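Local structure of NAD-dependent epimerase/dehydratase (Methylobacillus flagellatus KT, 3GPI) at residues L16-A19 and R20-A24; A192-A195 and Y196-Q200; P38-A41 and G42-T45; E87-R90 and N91-A95; G161-R164 and M165-Q168. The protein is of unknown function but probably binds a nicotinamide dinucleotide, as epimerases and dehydratases of its fold do. One frame throughout, in Å; residues are numbered along the deposited sequence. Where two conformers were deposited one is given.

Interaction 1: L16-A19 and R20-A24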
loop_
_atom_site.group_PDB
_atom_site.type_symbol
_atom_site.label_atom_id
_atom_site.label_comp_id
_atom_site.label_asym_id
_atom_site.label_seq_id
_atom_site.Cartn_x
_atom_site.Cartn_y
_atom_site.Cartn_z
ATOM N N LEU A 16 5.331 -3.513 -8.784
ATOM C CA LEU A 16 6.367 -3.264 -9.771
ATOM C C LEU A 16 7.495 -2.423 -9.234
ATOM O O LEU A 16 8.668 -2.707 -9.490
ATOM C CB LEU A 16 5.806 -2.661 -11.056
ATOM C CG LEU A 16 4.968 -3.653 -11.850
ATOM C CD1 LEU A 16 4.071 -2.971 -12.891
ATOM C CD2 LEU A 16 5.967 -4.602 -12.533
ATOM N N GLU A 17 7.163 -1.413 -8.439
ATOM C CA GLU A 17 8.191 -0.591 -7.857
ATOM C C GLU A 17 8.992 -1.361 -6.819
ATOM O O GLU A 17 10.209 -1.218 -6.748
ATOM C CB GLU A 17 7.589 0.701 -7.260
ATOM C CG GLU A 17 8.568 1.612 -6.515
ATOM C CD GLU A 17 9.674 2.212 -7.367
ATOM O OE1 GLU A 17 9.590 2.141 -8.622
ATOM O OE2 GLU A 17 10.629 2.740 -6.768
ATOM N N LEU A 18 8.304 -2.213 -6.061
ATOM C CA LEU A 18 8.980 -3.082 -5.106
ATOM C C LEU A 18 9.929 -4.012 -5.843
ATOM O O LEU A 18 11.078 -4.200 -5.443
ATOM C CB LEU A 18 7.935 -3.860 -4.332
ATOM C CG LEU A 18 8.549 -4.868 -3.344
ATOM C CD1 LEU A 18 9.494 -4.214 -2.350
ATOM C CD2 LEU A 18 7.406 -5.587 -2.611
ATOM N N ALA A 19 9.440 -4.618 -6.925
ATOM C CA ALA A 19 10.304 -5.537 -7.676
ATOM C C ALA A 19 11.556 -4.826 -8.157
ATOM O O ALA A 19 12.654 -5.386 -8.090
ATOM C CB ALA A 19 9.547 -6.159 -8.854
ATOM N N ARG A 20 11.399 -3.604 -8.642
ATOM C CA ARG A 20 12.537 -2.861 -9.173
ATOM C C ARG A 20 13.595 -2.654 -8.107
ATOM O O ARG A 20 14.791 -2.870 -8.325
ATOM C CB ARG A 20 12.044 -1.523 -9.748
ATOM C CG ARG A 20 13.111 -0.684 -10.445
ATOM C CD ARG A 20 12.624 0.758 -10.789
ATOM N NE ARG A 20 12.430 1.572 -9.576
ATOM C CZ ARG A 20 13.403 2.209 -8.927
ATOM N NH1 ARG A 20 14.659 2.128 -9.367
ATOM N NH2 ARG A 20 13.142 2.928 -7.844
ATOM N N ARG A 21 13.151 -2.273 -6.907
ATOM C CA ARG A 21 14.068 -2.024 -5.799
ATOM C C ARG A 21 14.753 -3.303 -5.336
ATOM O O ARG A 21 15.982 -3.323 -5.162
ATOM C CB ARG A 21 13.319 -1.328 -4.654
ATOM C CG ARG A 21 12.929 0.108 -5.013
ATOM C CD ARG A 21 11.980 0.778 -3.985
ATOM N NE ARG A 21 11.723 2.154 -4.419
ATOM C CZ ARG A 21 12.472 3.208 -4.116
ATOM N NH1 ARG A 21 13.478 3.125 -3.235
ATOM N NH2 ARG A 21 12.140 4.371 -4.639
ATOM N N LEU A 22 13.993 -4.384 -5.183
ATOM C CA LEU A 22 14.550 -5.639 -4.694
ATOM C C LEU A 22 15.520 -6.221 -5.706
ATOM O O LEU A 22 16.534 -6.784 -5.305
ATOM C CB LEU A 22 13.434 -6.643 -4.409
ATOM C CG LEU A 22 12.571 -6.296 -3.217
ATOM C CD1 LEU A 22 11.430 -7.264 -3.188
ATOM C CD2 LEU A 22 13.382 -6.316 -1.892
ATOM N N THR A 23 15.210 -6.114 -6.996
ATOM C CA THR A 23 16.140 -6.607 -8.020
ATOM C C THR A 23 17.431 -5.807 -7.995
ATOM O O THR A 23 18.527 -6.409 -8.090
ATOM C CB THR A 23 15.457 -6.562 -9.394
ATOM O OG1 THR A 23 14.354 -7.480 -9.406
ATOM C CG2 THR A 23 16.442 -6.930 -10.503
ATOM N N ALA A 24 17.322 -4.481 -7.820
ATOM C CA ALA A 24 18.529 -3.654 -7.732
ATOM C C ALA A 24 19.405 -4.021 -6.548
ATOM O O ALA A 24 20.639 -3.862 -6.606
ATOM C CB ALA A 24 18.170 -2.188 -7.700
#
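Glu17 holds two arginines of the next helical turn, and this salt-bridge network dominates the polar side of the contact. Arg20 grips the carboxylate side-on: its NE reaches Glu17 OE1 at 3.0 Å, and its NH2 reaches Glu17 OE2 at 2.7 Å, on the syn side. The pairing is not flat, since the carboxylate and guanidinium planes are 38° apart and OE1 is met from above the carboxylate plane. Arg21 comes to the same oxygen from the anti side, its NE 2.7 Å from Glu17 OE2, through a more bent bond, with NH2 in a weak bond to that oxygen. Both arginines approach OE2 from one face of the carboxylate; Asp188 also lies near this oxygen, and the two positive charges probably offset the repulsion between the acids. The bend of Glu17 at chi2 (64°) turns its carboxylate along the helix toward them. The helix, 13-24, is the first of the Rossmann fold, crossing from strand 6-9 to strand 29-33 in a beta-alpha-beta unit whose glycine-rich turn fits the GxGxxG pattern.

Apolar contact is made by Leu18 and Leu22, whose CD1 atoms meet at 3.7 Å, one turn apart. These two also touch Ile8 and Ile6 of strand 6-9.

Among the backbone bonds, Leu22 N donates to Leu18 O at 2.9 Å. Ala19 O likewise accepts Thr23 N at 2.9 Å, with Thr23 OG1 also close to that oxygen.

Interaction 2: A192-A195 and Y196-Q200; sequences AFIA and YLIQQ
Phe193 and Leu197 meet through different first torsions: the ring of Phe193 is swung away from its own backbone N (chi1 179°), toward the following turn, whereas CG of Leu197 stands opposite its carbonyl carbon (chi1 -67°), leaning back toward Phe193. This puts Leu197 CD1 over one face of the ring, 4.0 Å from the centroid of Phe193 and 27° off the ring normal, a CH-pi contact. The other methyl takes part as well, with Leu197 CD2 3.9 Å from Phe193 CE1. With an alanine in place of Leu197, the ring would probably lose the methyl over its face and the second one beside CE1, opening a gap against strand 149-158.

A second i to i+4 pair runs alongside, Ile194 CG2 lying 3.9 Å from Ile198 CD1. Beneath both pairs the helical bonds are regular, as between Leu197 N and Phe193 O at 2.9 Å. The hydroxyl of Tyr196 is hydrogen-bonded to Ser257 O.

Helix 187-201 lies against the central sheet of the Rossmann-type domain. Phe193, Ile194 and Leu197 rest on Leu152 of strand 149-158, Leu197 and Ile198 touch Phe105 of strand 103-109, and helix 13-24 flanks this one, its Leu22 meeting Ile198.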
loop_
_atom_site.group_PDB
_atom_site.type_symbol
_atom_site.label_atom_id
_atom_site.label_comp_id
_atom_site.label_asym_id
_atom_site.label_seq_id
_atom_site.Cartn_x
_atom_site.Cartn_y
_atom_site.Cartn_z
ATOM N N ALA A 192 9.628 1.011 -0.836
ATOM C CA ALA A 192 10.933 1.051 -0.169
ATOM C C ALA A 192 10.817 0.591 1.275
ATOM O O ALA A 192 11.743 -0.008 1.808
ATOM C CB ALA A 192 11.536 2.440 -0.234
ATOM N N PHE A 193 9.689 0.833 1.938
ATOM C CA PHE A 193 9.548 0.343 3.315
ATOM C C PHE A 193 9.475 -1.180 3.314
ATOM O O PHE A 193 10.103 -1.855 4.159
ATOM C CB PHE A 193 8.292 0.942 3.966
ATOM C CG PHE A 193 8.060 0.453 5.383
ATOM C CD1 PHE A 193 9.012 0.637 6.350
ATOM C CD2 PHE A 193 6.859 -0.147 5.729
ATOM C CE1 PHE A 193 8.808 0.211 7.652
ATOM C CE2 PHE A 193 6.632 -0.600 7.033
ATOM C CZ PHE A 193 7.607 -0.415 7.984
ATOM N N ILE A 194 8.739 -1.766 2.385
ATOM C CA ILE A 194 8.732 -3.237 2.307
ATOM C C ILE A 194 10.121 -3.790 1.993
ATOM O O ILE A 194 10.575 -4.747 2.636
ATOM C CB ILE A 194 7.749 -3.754 1.266
ATOM C CG1 ILE A 194 6.332 -3.303 1.634
ATOM C CG2 ILE A 194 7.854 -5.272 1.141
ATOM C CD1 ILE A 194 5.322 -3.546 0.544
ATOM N N ALA A 195 10.851 -3.148 1.076
ATOM C CA ALA A 195 12.231 -3.586 0.804
ATOM C C ALA A 195 13.093 -3.440 2.019
ATOM O O ALA A 195 13.945 -4.318 2.279
ATOM C CB ALA A 195 12.842 -2.815 -0.367
ATOM N N TYR A 196 12.887 -2.374 2.785
ATOM C CA TYR A 196 13.656 -2.180 4.013
ATOM C C TYR A 196 13.352 -3.301 5.012
ATOM O O TYR A 196 14.293 -3.878 5.630
ATOM C CB TYR A 196 13.349 -0.810 4.612
ATOM C CG TYR A 196 13.954 -0.526 5.955
ATOM C CD1 TYR A 196 15.297 -0.168 6.053
ATOM C CD2 TYR A 196 13.170 -0.548 7.116
ATOM C CE1 TYR A 196 15.845 0.137 7.260
ATOM C CE2 TYR A 196 13.742 -0.258 8.368
ATOM C CZ TYR A 196 15.075 0.093 8.403
ATOM O OH TYR A 196 15.650 0.393 9.634
ATOM N N LEU A 197 12.090 -3.672 5.139
ATOM C CA LEU A 197 11.752 -4.734 6.102
ATOM C C LEU A 197 12.343 -6.050 5.629
ATOM O O LEU A 197 12.724 -6.883 6.436
ATOM C CB LEU A 197 10.237 -4.871 6.274
ATOM C CG LEU A 197 9.562 -3.678 6.932
ATOM C CD1 LEU A 197 8.078 -3.965 7.004
ATOM C CD2 LEU A 197 10.150 -3.390 8.330
ATOM N N ILE A 198 12.431 -6.254 4.321
ATOM C CA ILE A 198 13.027 -7.468 3.786
ATOM C C ILE A 198 14.506 -7.498 4.090
ATOM O O ILE A 198 15.024 -8.572 4.447
ATOM C CB ILE A 198 12.696 -7.585 2.257
ATOM C CG1 ILE A 198 11.234 -8.033 2.090
ATOM C CG2 ILE A 198 13.654 -8.590 1.529
ATOM C CD1 ILE A 198 10.720 -7.893 0.673
ATOM N N GLN A 199 15.189 -6.357 3.968
ATOM C CA GLN A 199 16.616 -6.254 4.316
ATOM C C GLN A 199 16.853 -6.489 5.811
ATOM O O GLN A 199 17.875 -7.089 6.190
ATOM C CB GLN A 199 17.181 -4.914 3.870
ATOM C CG GLN A 199 18.673 -4.769 4.138
ATOM C CD GLN A 199 19.198 -3.413 3.737
ATOM O OE1 GLN A 199 18.926 -2.408 4.404
ATOM N NE2 GLN A 199 19.963 -3.371 2.647
ATOM N N GLN A 200 15.905 -6.068 6.648
ATOM C CA GLN A 200 16.011 -6.167 8.096
ATOM C C GLN A 200 15.598 -7.556 8.606
ATOM O O GLN A 200 16.047 -7.957 9.704
ATOM C CB GLN A 200 15.127 -5.089 8.779
ATOM C CG GLN A 200 15.568 -3.634 8.506
ATOM C CD GLN A 200 16.552 -3.085 9.520
ATOM O OE1 GLN A 200 17.646 -2.607 9.168
ATOM N NE2 GLN A 200 16.159 -3.116 10.780
#

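Interaction 3: P38-A41 and G42-T45; sequences PMPA and GVQT
Met39 and Val43 face each other across a type II beta turn, Pro40 to Val43, in the loop between strands 29-33 and 45-47. The turn has Gly42 at its third position with phi 102° and psi -16°; a side chain there would run into Ala41 O. Its closing bond, Val43 N to Pro40 O, is weak at 3.3 Å though nearly straight.

The side chains of Met39 and Val43 run at a slant to one another. Val43 CG1 sits between its own backbone N and carbonyl carbon (chi1 70°), a torsion that directs it over the turn, 3.3 Å from Pro40 O. The bends of Met39 at chi2 and chi3 carry its thioether past Val43, bringing SD within 3.9 Å of Thr45 CG2. An alanine at Met39 would keep the CB contact with Val43 but would probably leave a gap where the thioether lies by Thr45 CG2 and Leu16.

Around the turn, Met39, Pro40 and Val43 all touch Leu16 of helix 13-24, which joins the loop to the first helix of the Rossmann fold, while Thr45 OG1 is hydrogen-bonded to Arg33 NE. The tightest carbon pair is Met39 CB and Val43 CG1, at 3.5 Å, closer than usual van der Waals contact.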
loop_
_atom_site.group_PDB
_atom_site.type_symbol
_atom_site.label_atom_id
_atom_site.label_comp_id
_atom_site.label_asym_id
_atom_site.label_seq_id
_atom_site.Cartn_x
_atom_site.Cartn_y
_atom_site.Cartn_z
ATOM N N PRO A 38 -0.211 -5.656 -18.843
ATOM C CA PRO A 38 1.048 -5.561 -19.515
ATOM C C PRO A 38 2.147 -5.189 -18.535
ATOM O O PRO A 38 1.935 -4.409 -17.601
ATOM C CB PRO A 38 0.817 -4.408 -20.498
ATOM C CG PRO A 38 -0.182 -3.569 -19.845
ATOM C CD PRO A 38 -1.081 -4.501 -19.158
ATOM N N MET A 39 3.313 -5.749 -18.769
ATOM C CA MET A 39 4.481 -5.485 -17.930
ATOM C C MET A 39 5.516 -4.663 -18.656
ATOM O O MET A 39 5.693 -4.807 -19.864
ATOM C CB MET A 39 5.108 -6.824 -17.475
ATOM C CG MET A 39 4.198 -7.655 -16.600
ATOM S SD MET A 39 3.990 -6.950 -14.910
ATOM C CE MET A 39 2.266 -6.364 -14.972
ATOM N N PRO A 40 6.293 -3.858 -17.911
ATOM C CA PRO A 40 7.449 -3.193 -18.507
ATOM C C PRO A 40 8.548 -4.205 -18.806
ATOM O O PRO A 40 8.701 -5.194 -18.084
ATOM C CB PRO A 40 7.906 -2.215 -17.424
ATOM C CG PRO A 40 7.308 -2.709 -16.193
ATOM C CD PRO A 40 6.156 -3.587 -16.474
ATOM N N ALA A 41 9.264 -3.979 -19.885
ATOM C CA ALA A 41 10.350 -4.868 -20.282
ATOM C C ALA A 41 11.327 -5.050 -19.151
ATOM O O ALA A 41 11.717 -4.092 -18.440
ATOM C CB ALA A 41 11.070 -4.433 -21.575
ATOM N N GLY A 42 11.703 -6.309 -18.972
ATOM C CA GLY A 42 12.728 -6.674 -17.989
ATOM C C GLY A 42 12.188 -7.247 -16.700
ATOM O O GLY A 42 12.981 -7.843 -15.940
ATOM N N VAL A 43 10.890 -7.087 -16.398
ATOM C CA VAL A 43 10.347 -7.651 -15.187
ATOM C C VAL A 43 9.984 -9.131 -15.390
ATOM O O VAL A 43 9.395 -9.518 -16.420
ATOM C CB VAL A 43 9.148 -6.850 -14.595
ATOM C CG1 VAL A 43 7.939 -6.976 -15.450
ATOM C CG2 VAL A 43 8.802 -7.368 -13.227
ATOM N N GLN A 44 10.324 -9.961 -14.410
ATOM C CA GLN A 44 10.099 -11.388 -14.503
ATOM C C GLN A 44 8.773 -11.724 -13.864
ATOM O O GLN A 44 8.618 -11.505 -12.664
ATOM C CB GLN A 44 11.229 -12.073 -13.728
ATOM C CG GLN A 44 11.142 -13.524 -13.697
ATOM C CD GLN A 44 12.003 -14.126 -14.782
ATOM O OE1 GLN A 44 12.520 -13.402 -15.643
ATOM N NE2 GLN A 44 12.151 -15.438 -14.759
ATOM N N THR A 45 7.792 -12.187 -14.636
ATOM C CA THR A 45 6.511 -12.580 -14.072
ATOM C C THR A 45 5.977 -13.833 -14.754
ATOM O O THR A 45 6.431 -14.162 -15.846
ATOM C CB THR A 45 5.387 -11.482 -14.198
ATOM O OG1 THR A 45 5.040 -11.323 -15.581
ATOM C CG2 THR A 45 5.826 -10.122 -13.659
#

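Interaction 4: E87-R90 and N91-A95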
loop_
_atom_site.group_PDB
_atom_site.type_symbol
_atom_site.label_atom_id
_atom_site.label_comp_id
_atom_site.label_asym_id
_atom_site.label_seq_id
_atom_site.Cartn_x
_atom_site.Cartn_y
_atom_site.Cartn_z
ATOM N N GLU A 87 -9.729 -15.766 -0.046
ATOM C CA GLU A 87 -9.645 -16.870 -1.026
ATOM C C GLU A 87 -8.295 -16.884 -1.731
ATOM O O GLU A 87 -7.597 -17.913 -1.742
ATOM C CB GLU A 87 -10.756 -16.730 -2.084
ATOM C CG GLU A 87 -11.468 -18.026 -2.454
ATOM C CD GLU A 87 -12.585 -18.377 -1.482
ATOM O OE1 GLU A 87 -12.533 -17.928 -0.314
ATOM O OE2 GLU A 87 -13.520 -19.103 -1.888
ATOM N N GLY A 88 -7.965 -15.751 -2.348
ATOM C CA GLY A 88 -6.745 -15.586 -3.135
ATOM C C GLY A 88 -5.482 -15.836 -2.317
ATOM O O GLY A 88 -4.513 -16.453 -2.805
ATOM N N LEU A 89 -5.479 -15.320 -1.091
ATOM C CA LEU A 89 -4.369 -15.528 -0.159
ATOM C C LEU A 89 -4.281 -16.988 0.301
ATOM O O LEU A 89 -3.199 -17.568 0.399
ATOM C CB LEU A 89 -4.523 -14.592 1.044
ATOM C CG LEU A 89 -3.506 -14.749 2.188
ATOM C CD1 LEU A 89 -2.049 -14.469 1.711
ATOM C CD2 LEU A 89 -3.869 -13.853 3.357
ATOM N N ARG A 90 -5.438 -17.584 0.594
ATOM C CA ARG A 90 -5.479 -18.989 1.009
ATOM C C ARG A 90 -4.963 -19.888 -0.114
ATOM O O ARG A 90 -4.136 -20.778 0.162
ATOM C CB ARG A 90 -6.880 -19.451 1.466
ATOM C CG ARG A 90 -6.847 -20.791 2.205
ATOM C CD ARG A 90 -8.239 -21.402 2.367
ATOM N NE ARG A 90 -9.133 -20.540 3.129
ATOM C CZ ARG A 90 -9.075 -20.399 4.448
ATOM N NH1 ARG A 90 -8.154 -21.062 5.135
ATOM N NH2 ARG A 90 -9.928 -19.596 5.077
ATOM N N ASN A 91 -5.407 -19.634 -1.337
ATOM C CA ASN A 91 -5.008 -20.413 -2.513
ATOM C C ASN A 91 -3.507 -20.292 -2.737
ATOM O O ASN A 91 -2.837 -21.297 -2.988
ATOM C CB ASN A 91 -5.765 -19.971 -3.768
ATOM C CG ASN A 91 -7.244 -20.340 -3.717
ATOM O OD1 ASN A 91 -7.665 -21.123 -2.866
ATOM N ND2 ASN A 91 -8.010 -19.765 -4.616
ATOM N N THR A 92 -2.991 -19.071 -2.608
ATOM C CA THR A 92 -1.567 -18.800 -2.816
ATOM C C THR A 92 -0.731 -19.479 -1.743
ATOM O O THR A 92 0.278 -20.137 -2.050
ATOM C CB THR A 92 -1.297 -17.288 -2.808
ATOM O OG1 THR A 92 -1.985 -16.672 -3.897
ATOM C CG2 THR A 92 0.173 -17.011 -3.026
ATOM N N LEU A 93 -1.099 -19.359 -0.475
ATOM C CA LEU A 93 -0.359 -20.037 0.558
ATOM C C LEU A 93 -0.380 -21.552 0.402
ATOM O O LEU A 93 0.636 -22.216 0.541
ATOM C CB LEU A 93 -0.879 -19.650 1.932
ATOM C CG LEU A 93 -0.713 -18.169 2.258
ATOM C CD1 LEU A 93 -1.572 -17.810 3.491
ATOM C CD2 LEU A 93 0.762 -17.867 2.522
ATOM N N SER A 94 -1.550 -22.100 0.087
ATOM C CA SER A 94 -1.666 -23.530 -0.130
ATOM C C SER A 94 -0.753 -23.977 -1.282
ATOM O O SER A 94 -0.087 -25.025 -1.177
ATOM C CB SER A 94 -3.106 -23.873 -0.468
ATOM O OG SER A 94 -3.196 -25.254 -0.799
ATOM N N ALA A 95 -0.706 -23.182 -2.342
ATOM C CA ALA A 95 0.097 -23.527 -3.537
ATOM C C ALA A 95 1.586 -23.464 -3.213
ATOM O O ALA A 95 2.399 -24.050 -3.943
ATOM C CB ALA A 95 -0.226 -22.618 -4.697
#
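Residues 87-95 touch as successive turns of one alpha-helix, with i to i+4 bonds such as Asn91 N to Glu87 O at 2.8 Å and Leu93 N to Leu89 O at 2.9 Å.

Thr92 adds a side-chain bond to this pattern. Its hydroxyl donates to Gly88 O at 2.8 Å, and its own N reaches the same oxygen at 3.0 Å, so one carbonyl takes two donors from a single residue. They approach from opposite faces of the carbonyl plane, the backbone N being tilted 35° from it. OG1 can reach back because it lies opposite the carbonyl carbon of Thr92 (chi1 -63°), alongside the residue's own N. The bond satisfies a hydroxyl on a buried residue.

Leu89 and Leu93 form the apolar pair. Their side chains converge at a slant, CD1 of Leu89 lying 3.8 Å from CD1 of Leu93, and Leu93 CG also rests 3.2 Å from Leu89 O. Asn91, on another side of the helix, lays its amide beside Glu87 O without bonding to it; its ND2 instead donates to Val50 O.

Leu89, Thr92 and Leu93 touch strand 66-69, and both leucines also meet strand 103-109 and Leu143 of helix 132-143. An amphipathic helix lying between strands 66-69 and 103-109 in the chain, with those strands paired in parallel, is the beta-alpha-beta crossover of a Rossmann-type sheet.

Interaction 5: G161-R164 and M165-Q168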
loop_
_atom_site.group_PDB
_atom_site.type_symbol
_atom_site.label_atom_id
_atom_site.label_comp_id
_atom_site.label_asym_id
_atom_site.label_seq_id
_atom_site.Cartn_x
_atom_site.Cartn_y
_atom_site.Cartn_z
ATOM N N GLY A 161 0.872 7.968 -11.912
ATOM C CA GLY A 161 -0.328 7.179 -12.199
ATOM C C GLY A 161 -1.414 7.109 -11.129
ATOM O O GLY A 161 -2.436 6.426 -11.314
ATOM N N ARG A 162 -1.195 7.829 -10.015
ATOM C CA ARG A 162 -2.199 8.034 -8.953
ATOM C C ARG A 162 -2.240 9.511 -8.597
ATOM O O ARG A 162 -1.878 9.927 -7.489
ATOM C CB ARG A 162 -1.892 7.186 -7.729
ATOM C CG ARG A 162 -2.143 5.713 -7.962
ATOM C CD ARG A 162 -1.613 4.983 -6.791
ATOM N NE ARG A 162 -1.576 3.539 -6.941
ATOM C CZ ARG A 162 -2.491 2.702 -6.466
ATOM N NH1 ARG A 162 -3.588 3.153 -5.852
ATOM N NH2 ARG A 162 -2.317 1.397 -6.630
ATOM N N LEU A 163 -2.678 10.294 -9.577
ATOM C CA LEU A 163 -2.695 11.747 -9.491
ATOM C C LEU A 163 -4.101 12.337 -9.341
ATOM O O LEU A 163 -4.307 13.542 -9.620
ATOM C CB LEU A 163 -2.028 12.358 -10.743
ATOM C CG LEU A 163 -0.594 11.879 -11.000
ATOM C CD1 LEU A 163 -0.102 12.450 -12.341
ATOM C CD2 LEU A 163 0.389 12.252 -9.902
ATOM N N ARG A 164 -5.067 11.536 -8.874
ATOM C CA ARG A 164 -6.436 12.038 -8.681
ATOM C C ARG A 164 -6.521 13.351 -7.892
ATOM O O ARG A 164 -7.310 14.219 -8.246
ATOM C CB ARG A 164 -7.386 11.030 -8.060
ATOM C CG ARG A 164 -8.824 11.474 -8.205
ATOM C CD ARG A 164 -9.816 10.445 -7.717
ATOM N NE ARG A 164 -11.026 11.116 -7.240
ATOM C CZ ARG A 164 -12.071 11.437 -7.996
ATOM N NH1 ARG A 164 -12.088 11.138 -9.288
ATOM N NH2 ARG A 164 -13.121 12.042 -7.444
ATOM N N MET A 165 -5.751 13.523 -6.820
ATOM C CA MET A 165 -5.863 14.739 -6.016
ATOM C C MET A 165 -5.411 15.956 -6.822
ATOM O O MET A 165 -5.957 17.062 -6.682
ATOM C CB MET A 165 -5.030 14.647 -4.723
ATOM C CG MET A 165 -5.646 13.811 -3.567
ATOM S SD MET A 165 -7.329 14.263 -3.017
ATOM C CE MET A 165 -8.208 13.126 -4.063
ATOM N N ILE A 166 -4.383 15.759 -7.646
ATOM C CA ILE A 166 -3.871 16.843 -8.511
ATOM C C ILE A 166 -4.940 17.272 -9.504
ATOM O O ILE A 166 -5.142 18.492 -9.697
ATOM C CB ILE A 166 -2.568 16.441 -9.242
ATOM C CG1 ILE A 166 -1.412 16.448 -8.251
ATOM C CG2 ILE A 166 -2.233 17.378 -10.441
ATOM C CD1 ILE A 166 -0.104 15.945 -8.826
ATOM N N ARG A 167 -5.628 16.301 -10.091
ATOM C CA ARG A 167 -6.688 16.637 -11.051
ATOM C C ARG A 167 -7.875 17.252 -10.324
ATOM O O ARG A 167 -8.381 18.289 -10.785
ATOM C CB ARG A 167 -7.104 15.408 -11.874
ATOM C CG ARG A 167 -5.978 14.925 -12.806
ATOM C CD ARG A 167 -6.462 13.782 -13.695
ATOM N NE ARG A 167 -7.067 12.679 -12.931
ATOM C CZ ARG A 167 -6.416 11.595 -12.519
ATOM N NH1 ARG A 167 -5.122 11.418 -12.764
ATOM N NH2 ARG A 167 -7.063 10.679 -11.847
ATOM N N GLN A 168 -8.301 16.681 -9.199
ATOM C CA GLN A 168 -9.446 17.202 -8.484
ATOM C C GLN A 168 -9.180 18.652 -8.021
ATOM O O GLN A 168 -10.097 19.476 -7.953
ATOM C CB GLN A 168 -9.777 16.366 -7.270
ATOM C CG GLN A 168 -11.097 16.823 -6.588
ATOM C CD GLN A 168 -11.672 15.892 -5.534
ATOM O OE1 GLN A 168 -10.957 15.267 -4.736
ATOM N NE2 GLN A 168 -12.995 15.852 -5.493
HETATM O O HOH W 1 -3.327 11.841 -5.984
HETATM O O HOH W 2 -3.971 9.104 -11.955
#
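The guanidinium of Arg167 lies with one face over the backbone of the preceding turn: Arg164 CA is 3.5 Å above its plane and Leu163 C 3.6 Å, both offset toward the rim. At the edge, in plane, a water (water 2) accepts from Arg167 NH1 at 2.7 Å. The same water accepts from Leu163 N at 3.0 Å and thereby ties the guanidinium to the start of the helix. A bend at chi3 (-53°) folds the Arg167 chain back to this position. The guanidinium of Arg164 is turned 71° from that of Arg167, and the two side chains cross at about a right angle. Their charges are not in contact, Arg164 NH1 lying 5.7 Å from Arg167 NH2.

Apolar contact comes from Leu163 and Ile166, which run side by side in the same direction, with Leu163 CD2 3.9 Å from Ile166 CD1. Leu163 touches Leu273, and Ile166 touches Tyr270 and Met277, all on helix 266-277.

A second water (water 1) links the loop to the first turn, donating to Arg162 O and accepting from Met165 N at 3.1 Å. Arg162 itself makes a salt bridge to Asp13.

Helical bonding begins with Arg167 N to Leu163 O at 3.1 Å, followed by Gln168 N to Arg164 O. Leu163 thus occupies the N-cap position of the short helix 164-168, which follows strand 149-158 and has both waters at its first turn.

Interactions 1, 2 and 3 form one connected patch, whereas interactions 4 and 5 stand apart. Helices 13-24 and 187-201 touch directly, Leu18 CD2 lying 3.8 Å from Ile194 CG2 and Leu22 CD2 3.9 Å from Ala195 CB; the centres of interactions 1 and 2 are 11 Å apart. At its other end interaction 1 meets the turn of interaction 3, with Leu16 CD2 3.9 Å from Met39 SD. The probable cofactor-binding glycine-rich turn is touched by Leu18. Interaction 5 comes within about 9 Å of interaction 1 at the nearest atoms, and its Arg162 pairs with Asp13 where helix 13-24 begins. Interaction 4 belongs to another crossover, its centre 33 Å from that of interaction 5.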